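PDB 4KGM: Thg1-like uncharacterized protein from Bacillus thuringiensis, which acts as a tRNA(His) guanylyltransferase (Thg1)-like nucleotidyltransferase with a polymerase palm-like catalytic domain that binds ATP and magnesium and probably adds nucleotides to tRNA 5' ends. Local coordinates for the interface of chains A and B. Coordinates in Å, arbitrary orientation; residue numbers count along the deposited sequence, not the author numbering. Chains: chain A/B, Thg1-like uncharacterized protein.

Contact 1: the interface of chains A and B. Residues chain A 135, 139, 142-143, 145-146; chain B 4, 7-8.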
loop_
_atom_site.group_PDB
_atom_site.type_symbol
_atom_site.label_atom_id
_atom_site.label_comp_id
_atom_site.label_asym_id
_atom_site.label_seq_id
_atom_site.Cartn_x
_atom_site.Cartn_y
_atom_site.Cartn_z
ATOM N N LEU A 135 10.100 -7.757 8.905
ATOM C CA LEU A 135 9.875 -8.466 10.153
ATOM C C LEU A 135 10.602 -7.762 11.283
ATOM O O LEU A 135 11.699 -7.244 11.089
ATOM C CB LEU A 135 10.378 -9.908 10.057
ATOM C CG LEU A 135 9.509 -10.939 9.339
ATOM C CD1 LEU A 135 10.176 -12.299 9.393
ATOM C CD2 LEU A 135 8.134 -11.003 9.970
ATOM N N GLU A 139 11.448 -11.738 15.479
ATOM C CA GLU A 139 10.546 -12.613 14.743
ATOM C C GLU A 139 11.240 -13.262 13.550
ATOM O O GLU A 139 10.653 -14.097 12.862
ATOM C CB GLU A 139 9.299 -11.850 14.283
ATOM C CG GLU A 139 8.318 -11.508 15.399
ATOM C CD GLU A 139 7.385 -12.654 15.743
ATOM O OE1 GLU A 139 7.837 -13.818 15.758
ATOM O OE2 GLU A 139 6.189 -12.390 15.993
ATOM N N ASN A 142 11.957 -16.843 14.410
ATOM C CA ASN A 142 10.633 -17.451 14.364
ATOM C C ASN A 142 10.117 -17.672 12.941
ATOM O O ASN A 142 9.292 -18.555 12.708
ATOM C CB ASN A 142 9.628 -16.624 15.172
ATOM C CG ASN A 142 9.834 -16.750 16.670
ATOM O OD1 ASN A 142 10.168 -15.778 17.345
ATOM N ND2 ASN A 142 9.630 -17.951 17.197
ATOM N N TYR A 143 10.598 -16.874 11.991
ATOM C CA TYR A 143 10.205 -17.052 10.597
ATOM C C TYR A 143 10.770 -18.345 10.021
ATOM O O TYR A 143 10.044 -19.137 9.419
ATOM C CB TYR A 143 10.649 -15.871 9.724
ATOM C CG TYR A 143 10.435 -16.135 8.248
ATOM C CD1 TYR A 143 9.179 -15.994 7.675
ATOM C CD2 TYR A 143 11.484 -16.549 7.436
ATOM C CE1 TYR A 143 8.975 -16.247 6.333
ATOM C CE2 TYR A 143 11.287 -16.806 6.094
ATOM C CZ TYR A 143 10.032 -16.654 5.549
ATOM O OH TYR A 143 9.833 -16.906 4.211
ATOM N N ILE A 145 12.046 -20.824 11.736
ATOM C CA ILE A 145 11.487 -21.906 12.539
ATOM C C ILE A 145 10.139 -22.317 11.959
ATOM O O ILE A 145 9.815 -23.503 11.878
ATOM C CB ILE A 145 11.304 -21.484 14.011
ATOM C CG1 ILE A 145 12.663 -21.280 14.680
ATOM C CG2 ILE A 145 10.503 -22.526 14.778
ATOM C CD1 ILE A 145 12.579 -20.681 16.067
ATOM N N TRP A 146 9.362 -21.322 11.542
ATOM C CA TRP A 146 8.069 -21.560 10.917
ATOM C C TRP A 146 8.244 -22.258 9.575
ATOM O O TRP A 146 7.420 -23.082 9.180
ATOM C CB TRP A 146 7.326 -20.236 10.739
ATOM C CG TRP A 146 6.030 -20.338 10.000
ATOM C CD1 TRP A 146 4.991 -21.176 10.278
ATOM C CD2 TRP A 146 5.620 -19.547 8.879
ATOM N NE1 TRP A 146 3.964 -20.968 9.389
ATOM C CE2 TRP A 146 4.325 -19.971 8.520
ATOM C CE3 TRP A 146 6.225 -18.525 8.139
ATOM C CZ2 TRP A 146 3.623 -19.409 7.454
ATOM C CZ3 TRP A 146 5.526 -17.968 7.080
ATOM C CH2 TRP A 146 4.238 -18.412 6.748
ATOM N N ILE B 4 2.159 -19.296 15.870
ATOM C CA ILE B 4 3.289 -18.743 15.128
ATOM C C ILE B 4 2.970 -18.592 13.638
ATOM O O ILE B 4 3.354 -17.604 13.010
ATOM C CB ILE B 4 4.563 -19.596 15.326
ATOM C CG1 ILE B 4 5.689 -19.113 14.409
ATOM C CG2 ILE B 4 4.269 -21.074 15.091
ATOM C CD1 ILE B 4 6.975 -19.886 14.572
ATOM N N ARG B 7 0.787 -15.445 13.232
ATOM C CA ARG B 7 1.517 -14.183 13.289
ATOM C C ARG B 7 2.247 -13.934 11.976
ATOM O O ARG B 7 2.168 -12.845 11.408
ATOM C CB ARG B 7 2.524 -14.174 14.440
ATOM C CG ARG B 7 1.911 -14.096 15.824
ATOM C CD ARG B 7 2.938 -13.611 16.834
ATOM N NE ARG B 7 4.264 -14.162 16.572
ATOM C CZ ARG B 7 4.692 -15.335 17.031
ATOM N NH1 ARG B 7 3.897 -16.088 17.779
ATOM N NH2 ARG B 7 5.916 -15.757 16.740
ATOM N N MET B 8 2.961 -14.953 11.506
ATOM C CA MET B 8 3.712 -14.864 10.262
ATOM C C MET B 8 2.799 -14.547 9.089
ATOM O O MET B 8 3.149 -13.750 8.219
ATOM C CB MET B 8 4.469 -16.165 10.001
ATOM C CG MET B 8 5.576 -16.424 10.996
ATOM S SD MET B 8 6.780 -15.086 11.000
ATOM C CE MET B 8 7.553 -15.340 12.590
#
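This two-fold symmetric interface joins copies of one protein: helix 4-13 of chain B reaches onto chain A and, by the two-fold, the reverse, which would help hold the pair together, though the structure alone does not prove the pairing in solution. B:Arg7 grips the carboxylate of A:Glu139 side-on: NE meets OE2 at 2.7 Å and NH2 meets OE1 at 2.9 Å. Both oxygens offer their syn lone pairs, and the carboxylate and guanidinium planes lie 23° apart, nearly coplanar, which suits the paired salt bridge, though OE2 is tilted from the guanidinium plane at NE. A bend at chi3 (-38°) places NE by the acid. B:Met8 is the main apolar element. Its CB sits over the face of the A:Trp146 six-membered ring, 3.6 Å from the ring centroid, in a CH-pi contact offset toward the rim. A bend at chi2 (-58°) carries the thioether away from the indole, and the terminal methyl CE packs 3.6 Å from A:Asn142 CB, beside the backbone of A:Tyr143. B:Ile4 CD1, ending an extended chain, lies against A:Asn142 O at 3.3 Å and A:Trp146 CB at 3.9 Å. In the fold, helix 4-13 of chain B lies against 3-10 helix 137-139 and the first turns of helix 140-160 of chain A.

Contact 2: the interface of chains A and B. Residues chain A 101, 105, 128-130; chain B 98, 102-103.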
loop_
_atom_site.group_PDB
_atom_site.type_symbol
_atom_site.label_atom_id
_atom_site.label_comp_id
_atom_site.label_asym_id
_atom_site.label_seq_id
_atom_site.Cartn_x
_atom_site.Cartn_y
_atom_site.Cartn_z
ATOM N N ALA A 101 10.757 -7.956 -5.243
ATOM C CA ALA A 101 10.073 -9.227 -5.475
ATOM C C ALA A 101 10.295 -9.770 -6.888
ATOM O O ALA A 101 10.602 -10.946 -7.064
ATOM C CB ALA A 101 8.581 -9.089 -5.186
ATOM N N ALA A 105 12.649 -12.955 -8.273
ATOM C CA ALA A 105 12.035 -14.042 -9.026
ATOM C C ALA A 105 12.722 -14.204 -10.376
ATOM O O ALA A 105 12.922 -15.321 -10.852
ATOM C CB ALA A 105 10.546 -13.788 -9.209
ATOM N N PHE A 128 8.834 -18.749 -11.384
ATOM C CA PHE A 128 8.744 -18.524 -9.948
ATOM C C PHE A 128 7.949 -17.257 -9.656
ATOM O O PHE A 128 7.865 -16.358 -10.492
ATOM C CB PHE A 128 10.143 -18.373 -9.345
ATOM C CG PHE A 128 11.004 -19.595 -9.480
ATOM C CD1 PHE A 128 11.720 -19.833 -10.642
ATOM C CD2 PHE A 128 11.119 -20.495 -8.434
ATOM C CE1 PHE A 128 12.516 -20.954 -10.765
ATOM C CE2 PHE A 128 11.914 -21.617 -8.550
ATOM C CZ PHE A 128 12.613 -21.848 -9.717
ATOM N N ASP A 129 7.368 -17.186 -8.463
ATOM C CA ASP A 129 6.768 -15.947 -7.996
ATOM C C ASP A 129 7.669 -15.373 -6.912
ATOM O O ASP A 129 8.564 -16.059 -6.418
ATOM C CB ASP A 129 5.359 -16.181 -7.452
ATOM C CG ASP A 129 5.354 -16.547 -5.982
ATOM O OD1 ASP A 129 6.122 -17.446 -5.578
ATOM O OD2 ASP A 129 4.582 -15.925 -5.225
ATOM N N GLY A 130 7.430 -14.121 -6.543
ATOM C CA GLY A 130 8.223 -13.474 -5.515
ATOM C C GLY A 130 7.388 -12.564 -4.639
ATOM O O GLY A 130 6.468 -11.901 -5.115
ATOM N N GLN B 98 2.233 -8.214 -6.041
ATOM C CA GLN B 98 3.561 -8.817 -6.050
ATOM C C GLN B 98 3.615 -10.078 -6.906
ATOM O O GLN B 98 4.669 -10.435 -7.426
ATOM C CB GLN B 98 4.029 -9.129 -4.629
ATOM C CG GLN B 98 4.250 -7.902 -3.754
ATOM C CD GLN B 98 5.012 -8.231 -2.483
ATOM O OE1 GLN B 98 6.194 -8.571 -2.528
ATOM N NE2 GLN B 98 4.334 -8.146 -1.343
ATOM N N SER B 102 6.015 -10.173 -10.218
ATOM C CA SER B 102 7.136 -11.100 -10.140
ATOM C C SER B 102 7.047 -12.214 -11.185
ATOM O O SER B 102 8.044 -12.552 -11.821
ATOM C CB SER B 102 7.269 -11.683 -8.731
ATOM O OG SER B 102 6.132 -12.454 -8.381
ATOM N N VAL B 103 5.855 -12.776 -11.365
ATOM C CA VAL B 103 5.668 -13.868 -12.314
ATOM C C VAL B 103 5.833 -13.389 -13.757
ATOM O O VAL B 103 6.413 -14.091 -14.588
ATOM C CB VAL B 103 4.306 -14.580 -12.115
ATOM C CG1 VAL B 103 4.090 -15.653 -13.174
ATOM C CG2 VAL B 103 4.237 -15.194 -10.727
#
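The side chain of B:Ser102, on helix 97-119, meets the backbone of A:Gly130, on strand 128-134, in a helix-to-strand contact between two Thg1-family chains with palm-like catalytic domains. The amide N of A:Gly130 donates to the serine hydroxyl OG over 2.8 Å, with an angle of 148° at the hydrogen. A second approach, from OG to the carbonyl O of A:Gly130, is weak at 3.3 Å. The serine CB also packs against the glycine, 3.8 Å from A:Gly130 CA, where the strand carries no side chain. Beside it the CG2 branch of B:Val103 touches the A:Asp129 methylene, 3.6 Å from its CB, while the methyl of A:Ala105 lies 3.9 Å from B:Ser102 CB. One turn earlier on helix 97-119 of chain A, A:Ala101 turns its CB toward the side-chain oxygen OE1 of B:Gln98 at 3.6 Å. What positions the serine is its own helix: OG sits between backbone N and carbonyl carbon (chi1 63°), from where it donates to the carbonyl O of B:Gln98 one turn back, over 2.7 Å and in the carbonyl plane. That short bond probably takes the hydroxyl hydrogen, leaving OG to accept from the A:Gly130 amide; the weak approach to A:Gly130 O would compete for it.

Contact 3: the interface of chains A and B. Residues chain A 97, 101, 131-133; chain B 15, 17, 98.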
loop_
_atom_site.group_PDB
_atom_site.type_symbol
_atom_site.label_atom_id
_atom_site.label_comp_id
_atom_site.label_asym_id
_atom_site.label_seq_id
_atom_site.Cartn_x
_atom_site.Cartn_y
_atom_site.Cartn_z
ATOM N N LEU A 97 9.167 -2.313 -3.208
ATOM C CA LEU A 97 8.500 -3.607 -3.066
ATOM C C LEU A 97 8.450 -4.422 -4.361
ATOM O O LEU A 97 8.958 -5.540 -4.412
ATOM C CB LEU A 97 7.087 -3.432 -2.500
ATOM C CG LEU A 97 6.303 -4.719 -2.217
ATOM C CD1 LEU A 97 6.899 -5.485 -1.038
ATOM C CD2 LEU A 97 4.833 -4.425 -1.977
ATOM N N ALA A 101 10.757 -7.956 -5.243
ATOM C CA ALA A 101 10.073 -9.227 -5.475
ATOM C C ALA A 101 10.295 -9.770 -6.888
ATOM O O ALA A 101 10.602 -10.946 -7.064
ATOM C CB ALA A 101 8.581 -9.089 -5.186
ATOM N N ARG A 131 7.707 -12.541 -3.350
ATOM C CA ARG A 131 7.024 -11.661 -2.411
ATOM C C ARG A 131 7.994 -11.171 -1.345
ATOM O O ARG A 131 8.834 -11.929 -0.858
ATOM C CB ARG A 131 5.825 -12.370 -1.773
ATOM C CG ARG A 131 6.181 -13.600 -0.953
ATOM C CD ARG A 131 4.943 -14.403 -0.597
ATOM N NE ARG A 131 4.314 -14.974 -1.782
ATOM C CZ ARG A 131 3.211 -15.716 -1.760
ATOM N NH1 ARG A 131 2.609 -15.977 -0.609
ATOM N NH2 ARG A 131 2.710 -16.196 -2.892
ATOM N N ALA A 132 7.887 -9.895 -0.994
ATOM C CA ALA A 132 8.772 -9.315 0.007
ATOM C C ALA A 132 7.977 -8.775 1.187
ATOM O O ALA A 132 6.781 -8.504 1.069
ATOM C CB ALA A 132 9.633 -8.219 -0.610
ATOM N N GLN A 133 8.652 -8.621 2.321
ATOM C CA GLN A 133 8.016 -8.133 3.537
ATOM C C GLN A 133 9.073 -7.710 4.544
ATOM O O GLN A 133 10.267 -7.920 4.326
ATOM C CB GLN A 133 7.151 -9.229 4.158
ATOM C CG GLN A 133 7.952 -10.309 4.864
ATOM C CD GLN A 133 7.092 -11.477 5.307
ATOM O OE1 GLN A 133 6.466 -12.148 4.487
ATOM N NE2 GLN A 133 7.056 -11.723 6.610
ATOM N N TYR B 15 1.850 -6.848 3.442
ATOM C CA TYR B 15 2.216 -6.404 2.105
ATOM C C TYR B 15 1.608 -7.282 1.020
ATOM O O TYR B 15 2.134 -7.379 -0.087
ATOM C CB TYR B 15 3.735 -6.287 1.966
ATOM C CG TYR B 15 4.295 -5.232 2.887
ATOM C CD1 TYR B 15 4.278 -3.893 2.523
ATOM C CD2 TYR B 15 4.799 -5.568 4.136
ATOM C CE1 TYR B 15 4.767 -2.919 3.366
ATOM C CE2 TYR B 15 5.291 -4.601 4.987
ATOM C CZ TYR B 15 5.273 -3.277 4.596
ATOM O OH TYR B 15 5.762 -2.304 5.438
ATOM N N ILE B 17 -0.652 -6.819 -1.194
ATOM C CA ILE B 17 -1.424 -5.798 -1.886
ATOM C C ILE B 17 -2.194 -6.407 -3.048
ATOM O O ILE B 17 -1.656 -7.217 -3.800
ATOM C CB ILE B 17 -0.523 -4.653 -2.404
ATOM C CG1 ILE B 17 -0.076 -3.758 -1.247
ATOM C CG2 ILE B 17 -1.252 -3.809 -3.438
ATOM C CD1 ILE B 17 1.178 -4.225 -0.554
ATOM N N GLN B 98 2.233 -8.214 -6.041
ATOM C CA GLN B 98 3.561 -8.817 -6.050
ATOM C C GLN B 98 3.615 -10.078 -6.906
ATOM O O GLN B 98 4.669 -10.435 -7.426
ATOM C CB GLN B 98 4.029 -9.129 -4.629
ATOM C CG GLN B 98 4.250 -7.902 -3.754
ATOM C CD GLN B 98 5.012 -8.231 -2.483
ATOM O OE1 GLN B 98 6.194 -8.571 -2.528
ATOM N NE2 GLN B 98 4.334 -8.146 -1.343
#
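Extended backbone at A:Arg131 and A:Ala132 presents the amide N and carbonyl O of A:Ala132 to chain B. The carboxamide of B:Gln98 answers this pair. Its OE1 accepts from A:Ala132 N at 2.6 Å, in the carbonyl plane and on a lone pair, with the N-H pointing almost straight at it. NE2 lies 3.5 Å from A:Ala132 O, a weak bond. The same nitrogen donates to B:Tyr15 O within its own chain at 2.6 Å; that oxygen lies in the amide plane, although the donor is tilted from the carbonyl plane of the tyrosine. Bonded through both its oxygen and its nitrogen, the amide has a pattern that supports its modelled orientation and would restrain its rotation. An extended chain beyond CG (chi2 -167°) delivers the group to the strand. A:Leu97 crosses the glutamine at about a right angle, its CD1 methyl 3.6 Å from B:Gln98 CD, which would partly screen the polar bonds from solvent. Its other branch, CD2, meets the CD1 tip of B:Ile17 at 3.9 Å. In the fold, the start of helix 97-119 of chain B and the loop residues B:Tyr15 and B:Ile17 face strand 128-134 and the start of helix 97-119 of chain A.

Contact 2 and contact 3 are neighbours, with C-alpha centres about 9 Å apart, and share A:Ala101 and B:Gln98. Both set helix 97-119 of chain B against strand 128-134 and helix 97-119 of chain A, so they form a continuous patch. Contact 1 lies farther out, about 17 Å from contact 3 and 21 Å from contact 2, between the centres of their C-alpha atoms. Chain B connects them through its N-terminal segment, which runs from helix 4-13 in contact 1 to the loop residues of contact 3. Two-fold symmetry repeats every contact with the chains exchanged, within a deposited assembly of four copies.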